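Local coordinates for uncharacterized protein (Chaetomium thermophilum, PDB 3LPZ), which probably serves as the Get4 component of the Get pathway, an alpha-solenoid that binds Get5 during the biogenesis of tail-anchored proteins, at residues A59-S62 against Q63-R67; Q90-G94 against A95-K99; R105-Q108 against P109-V113; E153-E156 against K157-L161. All blocks are in the same frame, centred on the assembly; numbering follows the deposited sequence.

Interaction 1: A59-S62 against Q63-R67; sequences ASVS and QTLLR
Within helix 51-67 of the alpha-solenoid, A59-S62 and Q63-R67 meet as successive turns, a largely buried contact that illustrates how helix side chains attach themselves to the turn before. Backbone bonds from Q63, T64, L65 and L66 to the carbonyls four residues earlier form the frame. T64 adds a second grip on S60: its N lies 3.0 Å from S60 O, and its OG1 donates to the same S60 O at 3.2 Å from the opposite face of the carbonyl. That reach depends on OG1 being turned beside the T64 backbone N (chi1 -60°); OG1 also bonds to Q20. Q63 instead lays its aliphatic portion over the preceding turn, with CG 3.1 Å from A59 O. With an alanine here, the A59 carbonyl would probably lose the cover of the Q63 chain, and a gap would open beside C103 and L106, which that chain now touches. V61 and L65 run side by side, CG1 of V61 meeting CD1 of L65 at 3.9 Å. S62 OG, which bonds to G74 O, lies 3.7 Å from L66 CD1. Helix 11-25 packs against S60, V61 and T64, helix 71-88 against V61, S62 and L65, and helix 94-104 against A59, S62 and Q63.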
# COMPACT_ATOMS: atom_id res chain seq x y z
N ALA A 59 -20.98 12.45 10.46
CA ALA A 59 -20.13 12.86 9.32
C ALA A 59 -20.13 14.39 9.14
O ALA A 59 -19.08 14.97 8.94
CB ALA A 59 -20.56 12.14 7.98
N SER A 60 -21.29 15.03 9.21
CA SER A 60 -21.34 16.48 8.98
C SER A 60 -20.61 17.23 10.09
O SER A 60 -19.81 18.12 9.82
CB SER A 60 -22.78 17.00 8.91
OG SER A 60 -23.52 16.29 7.94
N VAL A 61 -20.87 16.85 11.34
CA VAL A 61 -20.31 17.57 12.48
C VAL A 61 -18.80 17.28 12.66
O VAL A 61 -18.02 18.17 13.04
CB VAL A 61 -21.09 17.30 13.81
CG1 VAL A 61 -20.37 17.96 15.02
CG2 VAL A 61 -22.58 17.79 13.71
N SER A 62 -18.40 16.03 12.40
CA SER A 62 -16.99 15.68 12.39
C SER A 62 -16.22 16.57 11.42
O SER A 62 -15.16 17.12 11.78
CB SER A 62 -16.77 14.22 11.97
OG SER A 62 -15.37 14.03 11.77
N GLN A 63 -16.73 16.68 10.20
CA GLN A 63 -16.07 17.51 9.19
C GLN A 63 -16.03 18.99 9.61
O GLN A 63 -14.99 19.67 9.43
CB GLN A 63 -16.70 17.31 7.80
CG GLN A 63 -16.54 15.86 7.33
CD GLN A 63 -17.22 15.55 6.02
OE1 GLN A 63 -17.72 16.45 5.37
NE2 GLN A 63 -17.25 14.27 5.64
N THR A 64 -17.13 19.49 10.18
CA THR A 64 -17.11 20.88 10.68
C THR A 64 -16.05 21.12 11.75
O THR A 64 -15.34 22.16 11.75
CB THR A 64 -18.49 21.34 11.20
OG1 THR A 64 -19.44 21.25 10.14
CG2 THR A 64 -18.42 22.79 11.69
N LEU A 65 -15.93 20.17 12.69
CA LEU A 65 -14.94 20.29 13.75
C LEU A 65 -13.54 20.27 13.16
O LEU A 65 -12.70 21.08 13.53
CB LEU A 65 -15.09 19.16 14.76
CG LEU A 65 -16.24 19.34 15.76
CD1 LEU A 65 -16.70 18.00 16.31
CD2 LEU A 65 -15.83 20.29 16.89
N LEU A 66 -13.31 19.33 12.25
CA LEU A 66 -12.01 19.23 11.57
C LEU A 66 -11.66 20.51 10.79
O LEU A 66 -10.51 20.93 10.82
CB LEU A 66 -11.91 17.98 10.66
CG LEU A 66 -11.97 16.64 11.41
CD1 LEU A 66 -12.21 15.43 10.44
CD2 LEU A 66 -10.69 16.43 12.22
N ARG A 67 -12.63 21.10 10.10
CA ARG A 67 -12.42 22.39 9.40
C ARG A 67 -12.16 23.54 10.36
O ARG A 67 -11.51 24.50 9.99
CB ARG A 67 -13.64 22.79 8.57
CG ARG A 67 -13.73 22.11 7.25
CD ARG A 67 -14.91 22.60 6.46
NE ARG A 67 -15.28 21.59 5.47
CZ ARG A 67 -14.70 21.45 4.27
NH1 ARG A 67 -13.74 22.26 3.86
NH2 ARG A 67 -15.11 20.48 3.47

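Interaction 2: Q90-G94 against A95-K99; sequences QRVDG and ASRGK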
# COMPACT_ATOMS: atom_id res chain seq x y z
N GLN A 90 -23.26 -1.58 7.93
CA GLN A 90 -23.09 -0.86 6.66
C GLN A 90 -21.91 -1.45 5.85
O GLN A 90 -20.76 -1.41 6.29
CB GLN A 90 -22.89 0.65 6.91
CG GLN A 90 -22.61 1.47 5.61
CD GLN A 90 -23.78 1.41 4.66
OE1 GLN A 90 -24.86 1.84 5.00
NE2 GLN A 90 -23.57 0.85 3.47
N ARG A 91 -22.22 -2.03 4.69
CA ARG A 91 -21.17 -2.51 3.79
C ARG A 91 -20.47 -1.35 3.10
O ARG A 91 -21.03 -0.27 2.94
CB ARG A 91 -21.74 -3.47 2.74
CG ARG A 91 -22.70 -4.53 3.28
CD ARG A 91 -22.12 -5.93 3.35
NE ARG A 91 -21.19 -6.27 2.26
CZ ARG A 91 -20.14 -7.07 2.44
NH1 ARG A 91 -19.93 -7.61 3.65
NH2 ARG A 91 -19.31 -7.34 1.45
N VAL A 92 -19.21 -1.56 2.70
CA VAL A 92 -18.49 -0.58 1.92
C VAL A 92 -19.27 -0.25 0.62
O VAL A 92 -19.65 -1.16 -0.14
CB VAL A 92 -17.07 -1.08 1.56
CG1 VAL A 92 -16.32 -0.07 0.69
CG2 VAL A 92 -16.26 -1.41 2.82
N ASP A 93 -19.55 1.02 0.41
CA ASP A 93 -20.22 1.47 -0.80
C ASP A 93 -19.82 2.93 -1.09
O ASP A 93 -19.02 3.52 -0.33
CB ASP A 93 -21.77 1.26 -0.75
CG ASP A 93 -22.50 2.20 0.24
OD1 ASP A 93 -21.89 3.11 0.87
OD2 ASP A 93 -23.73 2.03 0.39
N GLY A 94 -20.35 3.50 -2.16
CA GLY A 94 -19.87 4.80 -2.60
C GLY A 94 -20.06 5.90 -1.58
O GLY A 94 -19.15 6.70 -1.31
N ALA A 95 -21.27 5.97 -1.05
CA ALA A 95 -21.63 7.03 -0.10
C ALA A 95 -20.90 6.91 1.24
O ALA A 95 -20.48 7.92 1.81
CB ALA A 95 -23.19 7.08 0.09
N SER A 96 -20.75 5.69 1.76
CA SER A 96 -20.05 5.50 3.06
C SER A 96 -18.55 5.79 2.88
O SER A 96 -17.94 6.49 3.71
CB SER A 96 -20.27 4.10 3.64
OG SER A 96 -19.89 3.07 2.71
N ARG A 97 -17.98 5.29 1.78
CA ARG A 97 -16.57 5.58 1.49
C ARG A 97 -16.43 7.10 1.32
O ARG A 97 -15.45 7.67 1.78
CB ARG A 97 -16.09 4.85 0.22
CG ARG A 97 -14.57 5.03 -0.06
CD ARG A 97 -14.18 4.62 -1.53
NE ARG A 97 -14.39 3.17 -1.72
CZ ARG A 97 -15.38 2.63 -2.44
NH1 ARG A 97 -16.27 3.38 -3.12
NH2 ARG A 97 -15.46 1.30 -2.49
N GLY A 98 -17.36 7.75 0.61
CA GLY A 98 -17.25 9.20 0.39
C GLY A 98 -17.25 10.00 1.69
O GLY A 98 -16.51 10.98 1.85
N LYS A 99 -18.09 9.60 2.64
CA LYS A 99 -18.11 10.28 3.95
C LYS A 99 -16.78 10.11 4.68
O LYS A 99 -16.29 11.05 5.32
CB LYS A 99 -19.27 9.78 4.81
CG LYS A 99 -20.62 10.24 4.30
CD LYS A 99 -21.77 9.73 5.18
CE LYS A 99 -23.15 10.05 4.57
NZ LYS A 99 -23.46 9.23 3.36
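From Q90 to D93 the chain runs extended, then turns into helix 94-104 at G94, so that D93 O accepts from R97 N at 2.9 Å and G94 O from G98 N at 2.8 Å. D93 occupies the N-cap, a clear example of a side chain closing the start of a solenoid helix. Its CG sits between the backbone N and the carbonyl carbon (chi1 71°), which swings OD1 back over the first turn. There OD1 takes two bonds from one residue: S96 N, 3.0 Å from it, arrives nearly in line with the C-O bond, while S96 OG, 2.7 Å from it, comes in from above the carboxylate plane. Were the aspartate replaced by an alanine, S96 N and OG would be likely to lose their shared acceptor, leaving the first turn less firmly fixed. S96 CB also meets Q90 CG at 4.0 Å. The Q90 amide folds back, and NE2 donates in its own plane to R91 O at 2.8 Å. R97, whose NE pairs with D135, carries its guanidinium back towards the loop, with D93 O over one face. The V92 and R97 side chains cross obliquely, V92 CG1 lying 3.6 Å from R97 NH2.

Interaction 3: R105-Q108 against P109-V113; sequences RLFQ and PGEPV
The F107 ring meets E111 at its edge: CG of E111 lies near the ring plane, 3.8 Å from CD2, and the E111 carboxylate beyond is turned 42° from the ring. The backbone of V113 approaches obliquely, its C atom 4.1 Å from F107 CE2, and the ring of F117 meets that of F107 as well. What brings F107 and E111 together is a type I beta turn from Q108 to E111, part of the loop that links solenoid helices 94-104 and 112-128. E111 N closes it on Q108 O at 3.0 Å, coming from well above the carbonyl plane, 57° out of it. At the corner, Q108 bends its chain at CG so that NE2 lies 3.7 Å from P109 CD. E111 then changes role and serves as N-cap of the following helix. With CG anti to the backbone N (chi1 175°), its methylene can lie against the phenylalanine edge, and a further bend returns OE2 to the backbone. V113 N donates to OE2 at 3.1 Å, meeting the carboxylate on its anti side and slightly out of plane. F107 also touches L66 and A78, while V113 rests on D76 and V79 of helix 71-88.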
# COMPACT_ATOMS: atom_id res chain seq x y z
N ARG A 105 -9.53 13.71 4.59
CA ARG A 105 -8.82 14.79 3.93
C ARG A 105 -8.81 16.07 4.78
O ARG A 105 -8.05 16.98 4.51
CB ARG A 105 -9.42 15.07 2.57
CG ARG A 105 -9.20 13.91 1.58
CD ARG A 105 -9.58 14.37 0.18
NE ARG A 105 -9.51 13.33 -0.86
CZ ARG A 105 -8.39 12.96 -1.49
NH1 ARG A 105 -7.22 13.50 -1.16
NH2 ARG A 105 -8.45 12.02 -2.45
N LEU A 106 -9.66 16.13 5.81
CA LEU A 106 -9.68 17.32 6.67
C LEU A 106 -8.82 17.24 7.93
O LEU A 106 -8.67 18.24 8.63
CB LEU A 106 -11.12 17.72 7.01
CG LEU A 106 -11.99 18.22 5.83
CD1 LEU A 106 -13.48 18.22 6.25
CD2 LEU A 106 -11.59 19.61 5.36
N PHE A 107 -8.24 16.07 8.22
CA PHE A 107 -7.30 15.97 9.34
C PHE A 107 -5.99 16.67 8.99
O PHE A 107 -5.53 16.58 7.84
CB PHE A 107 -6.90 14.53 9.60
CG PHE A 107 -7.90 13.73 10.37
CD1 PHE A 107 -8.87 12.98 9.70
CD2 PHE A 107 -7.81 13.63 11.76
CE1 PHE A 107 -9.78 12.18 10.41
CE2 PHE A 107 -8.71 12.85 12.47
CZ PHE A 107 -9.68 12.11 11.80
N GLN A 108 -5.36 17.31 9.98
CA GLN A 108 -3.96 17.71 9.86
C GLN A 108 -3.10 16.45 9.84
O GLN A 108 -3.38 15.53 10.60
CB GLN A 108 -3.52 18.57 11.05
CG GLN A 108 -4.08 19.98 11.02
CD GLN A 108 -3.50 20.78 9.88
OE1 GLN A 108 -4.22 21.48 9.18
NE2 GLN A 108 -2.19 20.67 9.66
N PRO A 109 -2.05 16.41 9.00
CA PRO A 109 -1.13 15.27 8.91
C PRO A 109 -0.62 14.80 10.26
O PRO A 109 -0.49 13.59 10.48
CB PRO A 109 0.03 15.83 8.09
CG PRO A 109 -0.58 16.80 7.22
CD PRO A 109 -1.72 17.43 7.99
N GLY A 110 -0.33 15.74 11.15
CA GLY A 110 0.21 15.41 12.45
C GLY A 110 -0.79 15.13 13.55
O GLY A 110 -0.39 14.85 14.68
N GLU A 111 -2.10 15.21 13.25
CA GLU A 111 -3.12 14.92 14.26
C GLU A 111 -3.01 13.46 14.70
O GLU A 111 -3.13 12.56 13.85
CB GLU A 111 -4.52 15.26 13.71
CG GLU A 111 -5.70 14.90 14.62
CD GLU A 111 -5.53 15.39 16.07
OE1 GLU A 111 -5.33 16.61 16.28
OE2 GLU A 111 -5.62 14.54 17.00
N PRO A 112 -2.74 13.20 16.01
CA PRO A 112 -2.60 11.81 16.47
C PRO A 112 -3.83 10.95 16.20
O PRO A 112 -3.70 9.77 15.87
CB PRO A 112 -2.36 11.95 17.98
CG PRO A 112 -1.67 13.28 18.11
CD PRO A 112 -2.34 14.17 17.06
N VAL A 113 -5.02 11.55 16.31
CA VAL A 113 -6.22 10.77 16.13
C VAL A 113 -6.36 10.27 14.68
O VAL A 113 -7.07 9.30 14.45
CB VAL A 113 -7.48 11.49 16.64
CG1 VAL A 113 -8.75 10.63 16.37
CG2 VAL A 113 -7.36 11.74 18.15

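Interaction 4: E153-E156 against K157-L161; sequences EAAE and KHLVL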
# COMPACT_ATOMS: atom_id res chain seq x y z
N GLU A 153 7.66 4.93 3.29
CA GLU A 153 7.54 3.55 3.78
C GLU A 153 6.09 3.17 4.09
O GLU A 153 5.61 2.07 3.72
CB GLU A 153 8.42 3.37 5.03
CG GLU A 153 8.71 1.94 5.41
CD GLU A 153 10.04 1.81 6.13
OE1 GLU A 153 10.11 2.10 7.34
OE2 GLU A 153 11.02 1.41 5.46
N ALA A 154 5.40 4.08 4.77
CA ALA A 154 3.99 3.90 5.07
C ALA A 154 3.15 3.90 3.77
O ALA A 154 2.23 3.08 3.62
CB ALA A 154 3.53 4.99 6.06
N ALA A 155 3.48 4.77 2.81
CA ALA A 155 2.74 4.82 1.55
C ALA A 155 2.82 3.48 0.80
O ALA A 155 1.82 3.04 0.25
CB ALA A 155 3.22 5.96 0.64
N GLU A 156 4.00 2.84 0.79
CA GLU A 156 4.20 1.59 0.02
C GLU A 156 3.21 0.51 0.44
O GLU A 156 2.63 -0.17 -0.42
CB GLU A 156 5.61 1.04 0.16
CG GLU A 156 6.70 1.91 -0.45
CD GLU A 156 8.11 1.41 -0.09
OE1 GLU A 156 8.34 0.90 1.05
OE2 GLU A 156 8.99 1.52 -0.94
N LYS A 157 3.01 0.36 1.75
CA LYS A 157 2.10 -0.66 2.26
C LYS A 157 0.65 -0.49 1.80
O LYS A 157 -0.03 -1.49 1.59
CB LYS A 157 2.17 -0.76 3.80
CG LYS A 157 3.55 -1.25 4.29
CD LYS A 157 3.72 -0.99 5.79
CE LYS A 157 5.12 -1.40 6.26
NZ LYS A 157 5.15 -1.46 7.74
N HIS A 158 0.17 0.75 1.65
CA HIS A 158 -1.18 0.99 1.13
C HIS A 158 -1.26 0.93 -0.39
O HIS A 158 -2.18 0.30 -0.94
CB HIS A 158 -1.70 2.32 1.64
CG HIS A 158 -1.98 2.31 3.11
ND1 HIS A 158 -3.11 1.74 3.64
CD2 HIS A 158 -1.24 2.76 4.16
CE1 HIS A 158 -3.08 1.87 4.96
NE2 HIS A 158 -1.96 2.48 5.30
N LEU A 159 -0.28 1.53 -1.08
CA LEU A 159 -0.34 1.59 -2.55
C LEU A 159 -0.31 0.22 -3.23
O LEU A 159 -0.91 0.05 -4.28
CB LEU A 159 0.73 2.52 -3.13
CG LEU A 159 0.46 4.01 -2.81
CD1 LEU A 159 1.71 4.84 -3.03
CD2 LEU A 159 -0.77 4.59 -3.63
N VAL A 160 0.39 -0.76 -2.63
CA VAL A 160 0.44 -2.11 -3.20
C VAL A 160 -0.92 -2.81 -3.15
O VAL A 160 -1.18 -3.78 -3.91
CB VAL A 160 1.56 -3.00 -2.58
CG1 VAL A 160 2.92 -2.41 -2.90
CG2 VAL A 160 1.36 -3.26 -1.05
N LEU A 161 -1.79 -2.31 -2.28
CA LEU A 161 -3.16 -2.77 -2.12
C LEU A 161 -4.21 -1.84 -2.74
O LEU A 161 -5.40 -1.97 -2.44
CB LEU A 161 -3.47 -2.96 -0.62
CG LEU A 161 -2.57 -4.00 0.10
CD1 LEU A 161 -2.87 -4.02 1.61
CD2 LEU A 161 -2.74 -5.42 -0.53
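A155 and L159 touch one turn apart on helix 152-159. L159 places CG beside its own backbone N (chi1 -69°), which sets CD1 4.1 Å from A155 CB. In the backbone beside this apolar pair, L159 N donates to A155 O at 2.9 Å, nearly in line with the carbonyl; H158 N adds a weak bond to the same oxygen.

H158 swings the same way at its first torsion (chi1 -69°), with a different result. Its imidazole is turned so that one edge faces the backbone, and CD2 comes within 3.5 Å of A154 O, which lies near the ring plane. The other side of the imidazole serves a neighbouring helix: ND1 is hydrogen-bonded to ND1 of H139, and the two rings also meet. K157 runs extended, with CG 3.9 Å from E153 O, its end leading away from the 153-156 backbone.

E156 is likewise extended beyond CG, but packs against L170, M173 and W177 of helix 166-179, and OE1 forms a salt bridge with R192 of helix 186-199. OE2 lies close to the carboxylate of E174, a neighbour likely to make its ionisation harder, while the arginine would work the other way. Backbone bonding continues as V160 N meets E156 O at 3.2 Å, and L161 N turns back to H158 O at 3.0 Å.

Helix 152-159 is thus packed between helices 136-148 and 166-179, with H158 turned to the former and E156 reaching R192 beyond the latter, as expected for a helix in the alpha-solenoid of Get4 and consistent with the TPR clan to which the family belongs.

How the interactions relate
The four contacts follow one another along the chain and sample successive parts of one solenoid. Interactions 1 and 3 are the nearest pair, with centres about 12 Å apart, and they touch directly: L106 CD1 packs on Q63 CB at 3.7 Å, and F107 CD2 on L66 CD2 at 4.0 Å. Interaction 2 meets interaction 1 through K99, whose CD lies 3.9 Å from A59 CB. Helix 51-67 is therefore packed against both the capped helix 94-104 and the loop that follows it. Interaction 4 stands apart near the centre of the chain, its nearest atoms about 10 Å from interactions 2 and 3 and about 17 Å from interaction 1.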